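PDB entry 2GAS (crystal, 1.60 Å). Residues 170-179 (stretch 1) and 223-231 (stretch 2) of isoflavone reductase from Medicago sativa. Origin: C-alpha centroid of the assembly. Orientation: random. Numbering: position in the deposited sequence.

Stretch 1, residues 170-179: DPPRDKVVIL
Stretch 2, residues 223-231: QNEVIALWE

A strand laid against a helix usually relies on a simple match of periodicities: alternate strand residues face the helix, and helix residues three or four positions apart face the strand. Isoflavone reductase from Medicago sativa offers a compact example, in which a proline-rich loop leading into the strand adds a polar anchor. Residues 223-231 form a regular α-helix, with phi/psi near -63/-41 and backbone hydrogen bonds such as Ile 227 N to Gln 223 O (2.9 Å) and Trp 230 N to Val 226 O (3.0 Å). Strand 175-179 runs nearly antiparallel to it, at 161°, with the axes 10.1 Å apart at closest approach.

Stretch 1 begins extended, Asp 170 at -113/166 making no contact with the helix. Pro 171 (-61/134, C-gamma exo) points toward the helix, its CA 8.3 Å from the CA of Trp 230. Its CB lies over one face of the indole, 3.8 Å from the centroid of the six-membered ring and 3.4 Å from Trp 230 CZ2, a CH-pi contact well suited to a rigid aliphatic ring. Pro 172 (-68/144, C-gamma endo) has its CA-to-CB bond pointing away and contributes its carbonyl instead: Trp 230 NE1 donates a hydrogen bond to Pro 172 O, 2.8 Å long with an angle of 142° at the hydrogen. The acceptor lies near the indole plane, so the buried tryptophan satisfies its polar atom while its face remains free for Pro 171. Its chi1 of 177° (t) and chi2 of -122° set this position, and it has the largest area covered in the contact, 102 Å².

Arg 173 (-113/-1) leaves sideways, but its m, t, p chain, with chi4 at 87°, brings NH1 to 3.8 Å from Trp 230 CZ2, at the ring edge; the guanidinium finds hydrogen bonds elsewhere in the structure. Asp 174 (-129/-47) and Lys 175 (-137/144) are exposed and stay clear of the helix.

Alternation then takes over. Val 176 (-141/147, chi1 p) points toward the helix, its CA 8.5 Å from the CA of Ile 227, and places CG1 3.8 Å from Ile 227 CD1. Exposed Val 177 points away. Ile 178 (-111/132, chi1 m, chi2 93°) returns to the helix: its CG1 lies 3.5 Å from Ile 227 CD1, and its CG2 4.1 Å from Gln 223 CG. Ile 227 (m, t) thus serves both buried strand residues, while Gln 223 (t, p) offers methylene surface and bonds its amide elsewhere. Leu 179 (-85/125), its CA-to-CB bond sideways, makes no contact with the helix.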

# COMPACT_ATOMS: atom_id res chain seq x y z
N ASP A 170 -5.63 -9.33 16.63
CA ASP A 170 -6.16 -10.51 15.96
C ASP A 170 -7.67 -10.42 15.80
O ASP A 170 -8.31 -9.57 16.43
CB ASP A 170 -5.78 -11.77 16.75
CG ASP A 170 -4.34 -12.19 16.52
OD1 ASP A 170 -3.51 -11.33 16.17
OD2 ASP A 170 -4.04 -13.39 16.70
N PRO A 171 -8.26 -11.29 14.96
CA PRO A 171 -9.71 -11.25 14.76
C PRO A 171 -10.48 -11.52 16.05
O PRO A 171 -10.16 -12.45 16.78
CB PRO A 171 -9.95 -12.34 13.72
CG PRO A 171 -8.66 -12.40 12.97
CD PRO A 171 -7.64 -12.29 14.08
N PRO A 172 -11.51 -10.71 16.33
CA PRO A 172 -12.31 -10.91 17.55
C PRO A 172 -13.09 -12.21 17.41
O PRO A 172 -13.55 -12.54 16.32
CB PRO A 172 -13.22 -9.69 17.56
CG PRO A 172 -13.48 -9.48 16.10
CD PRO A 172 -12.10 -9.66 15.49
N ARG A 173 -13.24 -12.93 18.51
CA ARG A 173 -13.96 -14.19 18.46
C ARG A 173 -15.28 -14.16 19.22
O ARG A 173 -16.01 -15.15 19.23
CB ARG A 173 -13.08 -15.31 19.00
CG ARG A 173 -11.73 -15.40 18.30
CD ARG A 173 -10.81 -16.38 19.01
NE ARG A 173 -11.01 -17.76 18.58
CZ ARG A 173 -10.40 -18.31 17.53
NH1 ARG A 173 -9.56 -17.60 16.80
NH2 ARG A 173 -10.64 -19.58 17.22
N ASP A 174 -15.60 -13.03 19.84
CA ASP A 174 -16.83 -12.96 20.61
C ASP A 174 -17.73 -11.77 20.28
O ASP A 174 -18.94 -11.94 20.09
CB ASP A 174 -16.51 -12.95 22.11
CG ASP A 174 -17.69 -13.34 22.97
OD1 ASP A 174 -18.37 -14.33 22.62
OD2 ASP A 174 -17.94 -12.67 23.99
N LYS A 175 -17.15 -10.58 20.19
CA LYS A 175 -17.94 -9.37 19.92
C LYS A 175 -17.26 -8.45 18.92
O LYS A 175 -16.03 -8.32 18.92
CB LYS A 175 -18.17 -8.61 21.23
CG LYS A 175 -18.69 -9.48 22.35
CD LYS A 175 -18.68 -8.78 23.69
CE LYS A 175 -19.14 -9.73 24.79
NZ LYS A 175 -19.09 -9.10 26.14
N VAL A 176 -18.06 -7.80 18.08
CA VAL A 176 -17.53 -6.90 17.07
C VAL A 176 -18.39 -5.65 16.90
O VAL A 176 -19.61 -5.68 17.05
CB VAL A 176 -17.40 -7.64 15.70
CG1 VAL A 176 -18.77 -8.05 15.17
CG2 VAL A 176 -16.67 -6.77 14.70
N VAL A 177 -17.72 -4.54 16.59
CA VAL A 177 -18.40 -3.27 16.35
C VAL A 177 -18.27 -2.94 14.87
O VAL A 177 -17.17 -3.00 14.31
CB VAL A 177 -17.78 -2.12 17.17
CG1 VAL A 177 -18.27 -0.78 16.65
CG2 VAL A 177 -18.16 -2.26 18.63
N ILE A 178 -19.39 -2.62 14.24
CA ILE A 178 -19.41 -2.30 12.83
C ILE A 178 -19.72 -0.82 12.63
O ILE A 178 -20.63 -0.28 13.25
CB ILE A 178 -20.49 -3.13 12.07
CG1 ILE A 178 -20.23 -4.63 12.26
CG2 ILE A 178 -20.50 -2.77 10.60
CD1 ILE A 178 -20.98 -5.24 13.43
N LEU A 179 -18.93 -0.16 11.78
CA LEU A 179 -19.15 1.25 11.49
C LEU A 179 -20.19 1.31 10.38
O LEU A 179 -20.03 0.71 9.33
CB LEU A 179 -17.86 1.92 11.04
CG LEU A 179 -16.67 1.73 11.98
CD1 LEU A 179 -15.52 2.58 11.46
CD2 LEU A 179 -17.03 2.13 13.41
N GLN A 223 -18.21 -5.21 5.27
CA GLN A 223 -17.82 -5.64 6.60
C GLN A 223 -18.73 -6.78 7.08
O GLN A 223 -18.28 -7.69 7.78
CB GLN A 223 -17.87 -4.47 7.59
CG GLN A 223 -17.37 -4.83 8.98
CD GLN A 223 -15.88 -5.10 9.03
OE1 GLN A 223 -15.23 -5.35 8.01
NE2 GLN A 223 -15.32 -5.07 10.24
N ASN A 224 -20.00 -6.74 6.70
CA ASN A 224 -20.93 -7.80 7.09
C ASN A 224 -20.49 -9.12 6.45
O ASN A 224 -20.60 -10.18 7.07
CB ASN A 224 -22.36 -7.46 6.65
CG ASN A 224 -23.02 -6.42 7.55
OD1 ASN A 224 -24.02 -5.80 7.17
ND2 ASN A 224 -22.48 -6.25 8.74
N GLU A 225 -20.02 -9.05 5.21
CA GLU A 225 -19.55 -10.24 4.51
C GLU A 225 -18.27 -10.78 5.14
O GLU A 225 -18.08 -11.98 5.24
CB GLU A 225 -19.35 -9.93 3.02
CG GLU A 225 -20.67 -9.77 2.27
CD GLU A 225 -20.50 -9.24 0.86
OE1 GLU A 225 -21.42 -9.45 0.04
OE2 GLU A 225 -19.47 -8.61 0.57
N VAL A 226 -17.39 -9.87 5.57
CA VAL A 226 -16.14 -10.26 6.22
C VAL A 226 -16.46 -11.00 7.52
O VAL A 226 -15.93 -12.08 7.79
CB VAL A 226 -15.26 -9.01 6.55
CG1 VAL A 226 -14.14 -9.39 7.51
CG2 VAL A 226 -14.67 -8.43 5.26
N ILE A 227 -17.34 -10.41 8.32
CA ILE A 227 -17.74 -11.00 9.60
C ILE A 227 -18.40 -12.36 9.41
O ILE A 227 -18.12 -13.30 10.15
CB ILE A 227 -18.69 -10.04 10.36
CG1 ILE A 227 -17.92 -8.79 10.79
CG2 ILE A 227 -19.29 -10.74 11.57
CD1 ILE A 227 -18.79 -7.70 11.37
N ALA A 228 -19.27 -12.48 8.41
CA ALA A 228 -19.94 -13.76 8.15
C ALA A 228 -18.91 -14.82 7.74
O ALA A 228 -19.02 -15.99 8.11
CB ALA A 228 -20.99 -13.59 7.06
N LEU A 229 -17.90 -14.41 6.97
CA LEU A 229 -16.85 -15.32 6.54
C LEU A 229 -16.08 -15.86 7.75
O LEU A 229 -15.82 -17.06 7.87
CB LEU A 229 -15.89 -14.60 5.59
CG LEU A 229 -14.66 -15.38 5.12
CD1 LEU A 229 -15.11 -16.66 4.43
CD2 LEU A 229 -13.82 -14.52 4.17
N TRP A 230 -15.71 -14.95 8.65
CA TRP A 230 -14.97 -15.32 9.85
C TRP A 230 -15.81 -16.22 10.76
O TRP A 230 -15.31 -17.20 11.31
CB TRP A 230 -14.54 -14.05 10.60
CG TRP A 230 -13.83 -14.29 11.91
CD1 TRP A 230 -14.21 -13.84 13.14
CD2 TRP A 230 -12.60 -15.01 12.10
NE1 TRP A 230 -13.29 -14.22 14.09
CE2 TRP A 230 -12.29 -14.94 13.48
CE3 TRP A 230 -11.72 -15.70 11.25
CZ2 TRP A 230 -11.15 -15.54 14.03
CZ3 TRP A 230 -10.59 -16.29 11.79
CH2 TRP A 230 -10.31 -16.21 13.17
N GLU A 231 -17.09 -15.89 10.92
CA GLU A 231 -17.98 -16.69 11.75
C GLU A 231 -18.03 -18.13 11.26
O GLU A 231 -18.06 -19.07 12.06
CB GLU A 231 -19.38 -16.09 11.74
CG GLU A 231 -19.51 -14.90 12.66
CD GLU A 231 -20.86 -14.25 12.55
OE1 GLU A 231 -21.24 -13.54 13.50
OE2 GLU A 231 -21.53 -14.44 11.51